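Local coordinates for protein phosphoribosylaminoimidazole-succinocarboxamide synthase (Pyrococcus horikoshii, PDB 4O86) that catalyses the ATP-dependent joining of L-aspartate to carboxyaminoimidazole ribonucleotide, yielding SAICAR in the de novo purine biosynthesis pathway, at residues W47-L52 with I192-C197; V91-V96 with I116-Y121. All coordinates share one frame; numbering follows the deposited sequence.

Contacts 1 and 2 are both buried, with centres about 19 Å apart and nearest atoms about 7 Å. They touch different ends of one site, where CDP and CMP overlap: contact 1 the cytosine O2 and ribose hydroxyls, contact 2 the phosphate and C5'. Contact 1 lies nearer the middle of the chain and sets helix 45-62 against the loop that leads into strand 197-201; it packs side chain on side chain, with no clear hydrogen bond between segments. Contact 2 is a strand pairing, 84-93 with 111-121, tied by backbone hydrogen bonds and a salt bridge, and the second subunit packs on part of it. One antiparallel sheet relates them: strand 169-180 pairs with both 84-93 and 197-201.

Contact 1 (W47-L52 with I192-C197); sequences WLNAQL and ISPDTC. With CDP (cytidine-5'-diphosphate), chain C; C5P (cytidine-5'-monophosphate), chain D.
Asn49 on helix 45-62 lays its amide across the bend of the loop formed by Ser193, Pro194 and Asp195. Its CG stands anti to the carbonyl carbon (chi1 -73°), which brings the amide round to the loop although the CB itself does not head there. The oxygen end lies against carbon: OD1 is 3.4 Å from Pro194 CD and 3.6 Å from Ser193 CB. This oxygen is buried by the contact and has no hydrogen-bonding partner in the model. The nitrogen end faces the carboxylate of Asp195, with ND2 3.3 Å from Asp195 CG; the two side chains cross at about a right angle and their planes are 70° apart. The carboxylate is held from outside the two segments, by a salt bridge from OD1 to Lys45 and a hydrogen bond from OD2 to Tyr224 of helix 220-232.

One helical turn on, Leu52 meets the same proline. Its CD1 approaches the CG-CD edge of the ring from a different direction to Asn49 OD1, 3.6 Å from Pro194 CD, the leucine and proline crossing at about a right angle, so Pro194 sits against one polar and one apolar side chain of the helix.

The loop is braced from within. Ser193 OG accepts from Asp195 N at 3.2 Å and also bonds Glu191, while Ser193 N donates to Thr196 OG1 at 3.1 Å with an angle of 161°. Thr196 then turns its far side to the nucleotide, CG2 lying 3.4 Å from CDP O2 on the cytosine. The Asp195 side chain is about 8 Å from the bound ADP and magnesium. The bend closed by Ser193 OG is an ST turn, lodged between helix 45-62 and the pocket that holds CDP or CMP.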
loop_
_atom_site.group_PDB
_atom_site.type_symbol
_atom_site.label_atom_id
_atom_site.label_comp_id
_atom_site.label_asym_id
_atom_site.label_seq_id
_atom_site.Cartn_x
_atom_site.Cartn_y
_atom_site.Cartn_z
ATOM N N TRP A 47 33.299 -2.162 -4.467
ATOM C CA TRP A 47 33.773 -2.923 -5.622
ATOM C C TRP A 47 32.836 -4.026 -6.014
ATOM O O TRP A 47 32.472 -4.142 -7.184
ATOM C CB TRP A 47 35.161 -3.496 -5.360
ATOM C CG TRP A 47 35.844 -3.999 -6.610
ATOM C CD1 TRP A 47 36.672 -3.278 -7.478
ATOM C CD2 TRP A 47 35.773 -5.352 -7.185
ATOM N NE1 TRP A 47 37.111 -4.071 -8.515
ATOM C CE2 TRP A 47 36.604 -5.326 -8.405
ATOM C CE3 TRP A 47 35.129 -6.537 -6.832
ATOM C CZ2 TRP A 47 36.768 -6.452 -9.207
ATOM C CZ3 TRP A 47 35.298 -7.664 -7.658
ATOM C CH2 TRP A 47 36.103 -7.621 -8.811
ATOM N N LEU A 48 32.438 -4.844 -5.043
ATOM C CA LEU A 48 31.536 -5.966 -5.293
ATOM C C LEU A 48 30.184 -5.513 -5.844
ATOM O O LEU A 48 29.726 -6.032 -6.866
ATOM C CB LEU A 48 31.357 -6.823 -4.031
ATOM C CG LEU A 48 32.587 -7.663 -3.638
ATOM C CD1 LEU A 48 32.604 -7.950 -2.140
ATOM C CD2 LEU A 48 32.696 -8.951 -4.447
ATOM N N ASN A 49 29.564 -4.536 -5.180
ATOM C CA ASN A 49 28.276 -3.989 -5.610
ATOM C C ASN A 49 28.310 -3.411 -7.033
ATOM O O ASN A 49 27.382 -3.637 -7.819
ATOM C CB ASN A 49 27.768 -2.953 -4.596
ATOM C CG ASN A 49 27.270 -3.589 -3.311
ATOM O OD1 ASN A 49 27.165 -4.807 -3.205
ATOM N ND2 ASN A 49 26.952 -2.762 -2.329
ATOM N N ALA A 50 29.389 -2.694 -7.355
ATOM C CA ALA A 50 29.605 -2.154 -8.707
ATOM C C ALA A 50 29.669 -3.256 -9.754
ATOM O O ALA A 50 28.980 -3.189 -10.771
ATOM C CB ALA A 50 30.868 -1.303 -8.759
ATOM N N GLN A 51 30.491 -4.269 -9.493
ATOM C CA GLN A 51 30.715 -5.355 -10.437
ATOM C C GLN A 51 29.439 -6.131 -10.672
ATOM O O GLN A 51 29.094 -6.453 -11.809
ATOM C CB GLN A 51 31.797 -6.318 -9.925
ATOM C CG GLN A 51 33.183 -5.705 -9.789
ATOM C CD GLN A 51 33.705 -5.159 -11.099
ATOM O OE1 GLN A 51 33.747 -5.866 -12.107
ATOM N NE2 GLN A 51 34.095 -3.895 -11.095
ATOM N N LEU A 52 28.752 -6.447 -9.583
ATOM C CA LEU A 52 27.525 -7.214 -9.677
ATOM C C LEU A 52 26.418 -6.444 -10.404
ATOM O O LEU A 52 25.626 -7.042 -11.137
ATOM C CB LEU A 52 27.088 -7.688 -8.293
ATOM C CG LEU A 52 28.056 -8.726 -7.704
ATOM C CD1 LEU A 52 27.751 -8.972 -6.235
ATOM C CD2 LEU A 52 28.033 -10.036 -8.480
ATOM N N ILE A 192 21.768 -2.828 -8.895
ATOM C CA ILE A 192 21.275 -4.154 -8.556
ATOM C C ILE A 192 22.434 -4.907 -7.914
ATOM O O ILE A 192 23.373 -5.317 -8.592
ATOM C CB ILE A 192 20.729 -4.943 -9.776
ATOM C CG1 ILE A 192 19.672 -4.139 -10.540
ATOM C CG2 ILE A 192 20.135 -6.262 -9.314
ATOM C CD1 ILE A 192 19.165 -4.821 -11.795
ATOM N N SER A 193 22.350 -5.088 -6.601
ATOM C CA SER A 193 23.443 -5.663 -5.843
ATOM C C SER A 193 22.900 -6.485 -4.660
ATOM O O SER A 193 21.681 -6.513 -4.434
ATOM C CB SER A 193 24.362 -4.537 -5.367
ATOM O OG SER A 193 23.713 -3.739 -4.402
ATOM N N PRO A 194 23.797 -7.158 -3.897
ATOM C CA PRO A 194 23.364 -7.819 -2.654
ATOM C C PRO A 194 22.861 -6.832 -1.589
ATOM O O PRO A 194 22.259 -7.265 -0.597
ATOM C CB PRO A 194 24.643 -8.527 -2.168
ATOM C CG PRO A 194 25.496 -8.655 -3.385
ATOM C CD PRO A 194 25.236 -7.388 -4.151
ATOM N N ASP A 195 23.106 -5.531 -1.786
ATOM C CA ASP A 195 22.476 -4.473 -0.981
ATOM C C ASP A 195 20.974 -4.344 -1.255
ATOM O O ASP A 195 20.193 -4.051 -0.352
ATOM C CB ASP A 195 23.131 -3.108 -1.256
ATOM C CG ASP A 195 24.307 -2.814 -0.329
ATOM O OD1 ASP A 195 24.667 -1.629 -0.198
ATOM O OD2 ASP A 195 24.859 -3.761 0.274
ATOM N N THR A 196 20.576 -4.555 -2.505
ATOM C CA THR A 196 19.208 -4.237 -2.933
ATOM C C THR A 196 18.374 -5.474 -3.313
ATOM O O THR A 196 17.265 -5.337 -3.833
ATOM C CB THR A 196 19.205 -3.169 -4.062
ATOM O OG1 THR A 196 20.008 -3.618 -5.148
ATOM C CG2 THR A 196 19.784 -1.849 -3.552
ATOM N N CYS A 197 18.914 -6.667 -3.032
ATOM C CA CYS A 197 18.210 -7.931 -3.253
ATOM C C CYS A 197 18.378 -8.863 -2.065
ATOM O O CYS A 197 19.350 -8.760 -1.307
ATOM C CB CYS A 197 18.752 -8.681 -4.477
ATOM S SG CYS A 197 19.050 -7.739 -5.979
HETATM O O3B CDP C . 13.409 -3.261 5.750
HETATM P PB CDP C . 13.630 -4.290 4.674
HETATM O O1B CDP C . 14.904 -4.042 3.886
HETATM O O2B CDP C . 13.408 -5.715 5.105
HETATM O O3A CDP C . 12.441 -3.979 3.621
HETATM P PA CDP C . 11.742 -5.072 2.661
HETATM O O1A CDP C . 10.497 -4.452 2.074
HETATM O O2A CDP C . 11.584 -6.392 3.385
HETATM O "O5'" CDP C . 12.838 -5.249 1.499
HETATM C "C5'" CDP C . 12.463 -5.673 0.191
HETATM C "C4'" CDP C . 13.700 -5.720 -0.696
HETATM O "O4'" CDP C . 14.020 -4.408 -1.156
HETATM C "C3'" CDP C . 14.911 -6.203 0.084
HETATM O "O3'" CDP C . 15.714 -7.029 -0.766
HETATM C "C2'" CDP C . 15.689 -4.962 0.432
HETATM O "O2'" CDP C . 17.084 -5.285 0.412
HETATM C "C1'" CDP C . 15.307 -3.995 -0.678
HETATM N N1 CDP C . 15.204 -2.597 -0.232
HETATM C C2 CDP C . 16.144 -1.642 -0.677
HETATM O O2 CDP C . 17.076 -1.994 -1.430
HETATM N N3 CDP C . 16.039 -0.350 -0.282
HETATM C C4 CDP C . 15.032 0.040 0.529
HETATM N N4 CDP C . 14.941 1.332 0.918
HETATM C C5 CDP C . 14.090 -0.883 0.977
HETATM C C6 CDP C . 14.197 -2.214 0.570
HETATM O O3P C5P D . 12.457 -4.299 3.758
HETATM P P C5P D . 11.688 -5.036 2.692
HETATM O O1P C5P D . 11.507 -6.517 2.938
HETATM O O2P C5P D . 10.407 -4.347 2.286
HETATM O "O5'" C5P D . 12.674 -4.975 1.423
HETATM C "C5'" C5P D . 12.402 -5.718 0.236
HETATM C "C4'" C5P D . 13.637 -5.740 -0.655
HETATM O "O4'" C5P D . 13.927 -4.427 -1.132
HETATM C "C3'" C5P D . 14.867 -6.196 0.114
HETATM O "O3'" C5P D . 15.662 -7.033 -0.732
HETATM C "C2'" C5P D . 15.644 -4.942 0.417
HETATM O "O2'" C5P D . 17.040 -5.260 0.366
HETATM C "C1'" C5P D . 15.227 -3.999 -0.702
HETATM N N1 C5P D . 15.133 -2.593 -0.281
HETATM C C2 C5P D . 16.113 -1.662 -0.692
HETATM N N3 C5P D . 16.015 -0.364 -0.318
HETATM C C4 C5P D . 14.980 0.053 0.443
HETATM C C5 C5P D . 14.001 -0.845 0.856
HETATM C C6 C5P D . 14.099 -2.182 0.469
HETATM O O2 C5P D . 17.072 -2.040 -1.399
HETATM N N4 C5P D . 14.893 1.351 0.812
#

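Contact 2 (V91-V96 with I116-Y121); sequences VVRNVV and IVELYY. With C5P (cytidine-5'-monophosphate), chain D; CDP (cytidine-5'-diphosphate), chain C.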
loop_
_atom_site.group_PDB
_atom_site.type_symbol
_atom_site.label_atom_id
_atom_site.label_comp_id
_atom_site.label_asym_id
_atom_site.label_seq_id
_atom_site.Cartn_x
_atom_site.Cartn_y
_atom_site.Cartn_z
ATOM N N VAL A 91 9.479 -2.827 -5.504
ATOM C CA VAL A 91 9.923 -4.046 -4.878
ATOM C C VAL A 91 9.170 -5.251 -5.479
ATOM O O VAL A 91 7.938 -5.256 -5.543
ATOM C CB VAL A 91 9.754 -3.977 -3.338
ATOM C CG1 VAL A 91 10.078 -5.324 -2.716
ATOM C CG2 VAL A 91 10.655 -2.895 -2.732
ATOM N N VAL A 92 9.918 -6.246 -5.946
ATOM C CA VAL A 92 9.323 -7.489 -6.416
ATOM C C VAL A 92 9.658 -8.615 -5.420
ATOM O O VAL A 92 10.779 -8.699 -4.955
ATOM C CB VAL A 92 9.816 -7.841 -7.841
ATOM C CG1 VAL A 92 9.058 -9.030 -8.386
ATOM C CG2 VAL A 92 9.659 -6.651 -8.777
ATOM N N ARG A 93 8.681 -9.456 -5.082
ATOM C CA ARG A 93 8.869 -10.458 -4.033
ATOM C C ARG A 93 8.409 -11.857 -4.470
ATOM O O ARG A 93 7.265 -12.029 -4.918
ATOM C CB ARG A 93 8.158 -10.012 -2.735
ATOM C CG ARG A 93 8.102 -8.487 -2.546
ATOM C CD ARG A 93 7.530 -8.067 -1.199
ATOM N NE ARG A 93 8.461 -8.363 -0.127
ATOM C CZ ARG A 93 8.981 -7.482 0.723
ATOM N NH1 ARG A 93 8.647 -6.184 0.688
ATOM N NH2 ARG A 93 9.844 -7.922 1.634
ATOM N N ASN A 94 9.300 -12.846 -4.337
ATOM C CA ASN A 94 9.007 -14.258 -4.696
ATOM C C ASN A 94 8.772 -15.157 -3.476
ATOM O O ASN A 94 7.947 -16.092 -3.509
ATOM C CB ASN A 94 10.141 -14.834 -5.549
ATOM C CG ASN A 94 10.358 -14.041 -6.828
ATOM O OD1 ASN A 94 9.409 -13.780 -7.576
ATOM N ND2 ASN A 94 11.595 -13.630 -7.073
ATOM N N VAL A 95 9.529 -14.867 -2.419
ATOM C CA VAL A 95 9.519 -15.615 -1.177
ATOM C C VAL A 95 9.300 -14.592 -0.070
ATOM O O VAL A 95 9.859 -13.488 -0.134
ATOM C CB VAL A 95 10.867 -16.344 -0.974
ATOM C CG1 VAL A 95 10.964 -16.961 0.412
ATOM C CG2 VAL A 95 11.058 -17.404 -2.052
ATOM N N VAL A 96 8.471 -14.943 0.913
ATOM C CA VAL A 96 8.177 -14.071 2.059
ATOM C C VAL A 96 9.424 -13.845 2.932
ATOM O O VAL A 96 10.050 -14.801 3.410
ATOM C CB VAL A 96 7.041 -14.646 2.936
ATOM C CG1 VAL A 96 6.814 -13.767 4.162
ATOM C CG2 VAL A 96 5.747 -14.815 2.131
ATOM N N ILE A 116 4.815 -10.728 -6.025
ATOM C CA ILE A 116 4.180 -9.513 -5.515
ATOM C C ILE A 116 5.029 -8.293 -5.893
ATOM O O ILE A 116 6.241 -8.281 -5.701
ATOM C CB ILE A 116 4.044 -9.573 -3.969
ATOM C CG1 ILE A 116 2.977 -10.601 -3.577
ATOM C CG2 ILE A 116 3.728 -8.194 -3.388
ATOM C CD1 ILE A 116 2.800 -10.756 -2.078
ATOM N N VAL A 117 4.387 -7.265 -6.424
ATOM C CA VAL A 117 5.070 -6.005 -6.709
ATOM C C VAL A 117 4.538 -4.992 -5.723
ATOM O O VAL A 117 3.322 -4.849 -5.588
ATOM C CB VAL A 117 4.810 -5.498 -8.156
ATOM C CG1 VAL A 117 5.644 -4.261 -8.446
ATOM C CG2 VAL A 117 5.136 -6.578 -9.172
ATOM N N GLU A 118 5.441 -4.295 -5.036
ATOM C CA GLU A 118 5.056 -3.212 -4.137
ATOM C C GLU A 118 5.700 -1.902 -4.588
ATOM O O GLU A 118 6.860 -1.890 -5.046
ATOM C CB GLU A 118 5.442 -3.518 -2.684
ATOM C CG GLU A 118 4.903 -4.842 -2.145
ATOM C CD GLU A 118 5.472 -5.209 -0.782
ATOM O OE1 GLU A 118 6.544 -4.693 -0.395
ATOM O OE2 GLU A 118 4.849 -6.028 -0.079
ATOM N N LEU A 119 4.939 -0.813 -4.466
ATOM C CA LEU A 119 5.429 0.520 -4.798
ATOM C C LEU A 119 5.685 1.294 -3.524
ATOM O O LEU A 119 4.841 1.316 -2.628
ATOM C CB LEU A 119 4.411 1.277 -5.646
ATOM C CG LEU A 119 4.060 0.596 -6.974
ATOM C CD1 LEU A 119 2.840 1.258 -7.582
ATOM C CD2 LEU A 119 5.230 0.594 -7.947
ATOM N N TYR A 120 6.854 1.912 -3.440
ATOM C CA TYR A 120 7.209 2.713 -2.279
ATOM C C TYR A 120 7.524 4.131 -2.730
ATOM O O TYR A 120 8.205 4.325 -3.724
ATOM C CB TYR A 120 8.402 2.091 -1.548
ATOM C CG TYR A 120 8.043 0.824 -0.812
ATOM C CD1 TYR A 120 7.562 0.869 0.499
ATOM C CD2 TYR A 120 8.180 -0.418 -1.429
ATOM C CE1 TYR A 120 7.235 -0.290 1.183
ATOM C CE2 TYR A 120 7.849 -1.580 -0.767
ATOM C CZ TYR A 120 7.369 -1.516 0.529
ATOM O OH TYR A 120 7.042 -2.688 1.160
ATOM N N TYR A 121 6.995 5.115 -2.014
ATOM C CA TYR A 121 7.257 6.512 -2.317
ATOM C C TYR A 121 8.619 6.890 -1.741
ATOM O O TYR A 121 8.801 6.938 -0.513
ATOM C CB TYR A 121 6.138 7.404 -1.745
ATOM C CG TYR A 121 6.334 8.900 -1.955
ATOM C CD1 TYR A 121 6.989 9.382 -3.088
ATOM C CD2 TYR A 121 5.843 9.828 -1.026
ATOM C CE1 TYR A 121 7.165 10.736 -3.295
ATOM C CE2 TYR A 121 6.021 11.192 -1.218
ATOM C CZ TYR A 121 6.684 11.633 -2.350
ATOM O OH TYR A 121 6.861 12.963 -2.577
HETATM O O3P C5P D . 12.457 -4.299 3.758
HETATM P P C5P D . 11.688 -5.036 2.692
HETATM O O1P C5P D . 11.507 -6.517 2.938
HETATM O O2P C5P D . 10.407 -4.347 2.286
HETATM O "O5'" C5P D . 12.674 -4.975 1.423
HETATM C "C5'" C5P D . 12.402 -5.718 0.236
HETATM C "C4'" C5P D . 13.637 -5.740 -0.655
HETATM O "O4'" C5P D . 13.927 -4.427 -1.132
HETATM C "C3'" C5P D . 14.867 -6.196 0.114
HETATM O "O3'" C5P D . 15.662 -7.033 -0.732
HETATM C "C2'" C5P D . 15.644 -4.942 0.417
HETATM O "O2'" C5P D . 17.040 -5.260 0.366
HETATM C "C1'" C5P D . 15.227 -3.999 -0.702
HETATM N N1 C5P D . 15.133 -2.593 -0.281
HETATM C C2 C5P D . 16.113 -1.662 -0.692
HETATM N N3 C5P D . 16.015 -0.364 -0.318
HETATM C C4 C5P D . 14.980 0.053 0.443
HETATM C C5 C5P D . 14.001 -0.845 0.856
HETATM C C6 C5P D . 14.099 -2.182 0.469
HETATM O O2 C5P D . 17.072 -2.040 -1.399
HETATM N N4 C5P D . 14.893 1.351 0.812
HETATM O O3B CDP C . 13.409 -3.261 5.750
HETATM P PB CDP C . 13.630 -4.290 4.674
HETATM O O1B CDP C . 14.904 -4.042 3.886
HETATM O O2B CDP C . 13.408 -5.715 5.105
HETATM O O3A CDP C . 12.441 -3.979 3.621
HETATM P PA CDP C . 11.742 -5.072 2.661
HETATM O O1A CDP C . 10.497 -4.452 2.074
HETATM O O2A CDP C . 11.584 -6.392 3.385
HETATM O "O5'" CDP C . 12.838 -5.249 1.499
HETATM C "C5'" CDP C . 12.463 -5.673 0.191
HETATM C "C4'" CDP C . 13.700 -5.720 -0.696
HETATM O "O4'" CDP C . 14.020 -4.408 -1.156
HETATM C "C3'" CDP C . 14.911 -6.203 0.084
HETATM O "O3'" CDP C . 15.714 -7.029 -0.766
HETATM C "C2'" CDP C . 15.689 -4.962 0.432
HETATM O "O2'" CDP C . 17.084 -5.285 0.412
HETATM C "C1'" CDP C . 15.307 -3.995 -0.678
HETATM N N1 CDP C . 15.204 -2.597 -0.232
HETATM C C2 CDP C . 16.144 -1.642 -0.677
HETATM O O2 CDP C . 17.076 -1.994 -1.430
HETATM N N3 CDP C . 16.039 -0.350 -0.282
HETATM C C4 CDP C . 15.032 0.040 0.529
HETATM N N4 CDP C . 14.941 1.332 0.918
HETATM C C5 CDP C . 14.090 -0.883 0.977
HETATM C C6 CDP C . 14.197 -2.214 0.570
#
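Val91 pairs with Glu118 in the antiparallel pairing of strands 84-93 and 111-121, part of the largest antiparallel sheet of this SAICAR synthetase. The pair is of the hydrogen-bonded kind: Val91 N gives to Glu118 O at 2.8 Å, and Glu118 N gives back to Val91 O at 2.7 Å. The two branches of the valine do separate jobs. CG1, anti to the backbone N (chi1 174°), rests 3.8 Å from CDP C5', while CG2 approaches the Tyr120 ring, 3.7 Å from CE2.

Val92, opposite Val117 in a non-hydrogen-bonded pair, points to the other face of the sheet, where both valines pack on helix 143-165. Here the strands also touch through Val92 CA, which lies 3.3 Å from Ile116 O in a CA-H...O contact. Tyr134 of the second subunit packs on Val117, bringing the dimer interface to this strand.

Arg93 returns to the face of Val91 and pairs with Ile116 through two backbone hydrogen bonds. Its chain is bent at chi3 (71°), and CD passes over the Glu118 carboxylate before the guanidinium reaches the nucleotide phosphate. NH1 and NH2 each donate to an oxygen of the CDP alpha-phosphate, O1A and O2A, both at 2.9 Å; CMP overlaps CDP here. After Arg93 the chain turns a corner at Asn94, whose amide bonds Asn157 and the backbone of Leu171.

Glu118 steadies the arginine by a salt bridge, its plane 59° from the guanidinium. Arg93 NH1 meets Glu118 OE1 at 2.8 Å from above the carboxylate, and Tyr120 OH donates to that same OE1 from the opposite face at 2.6 Å.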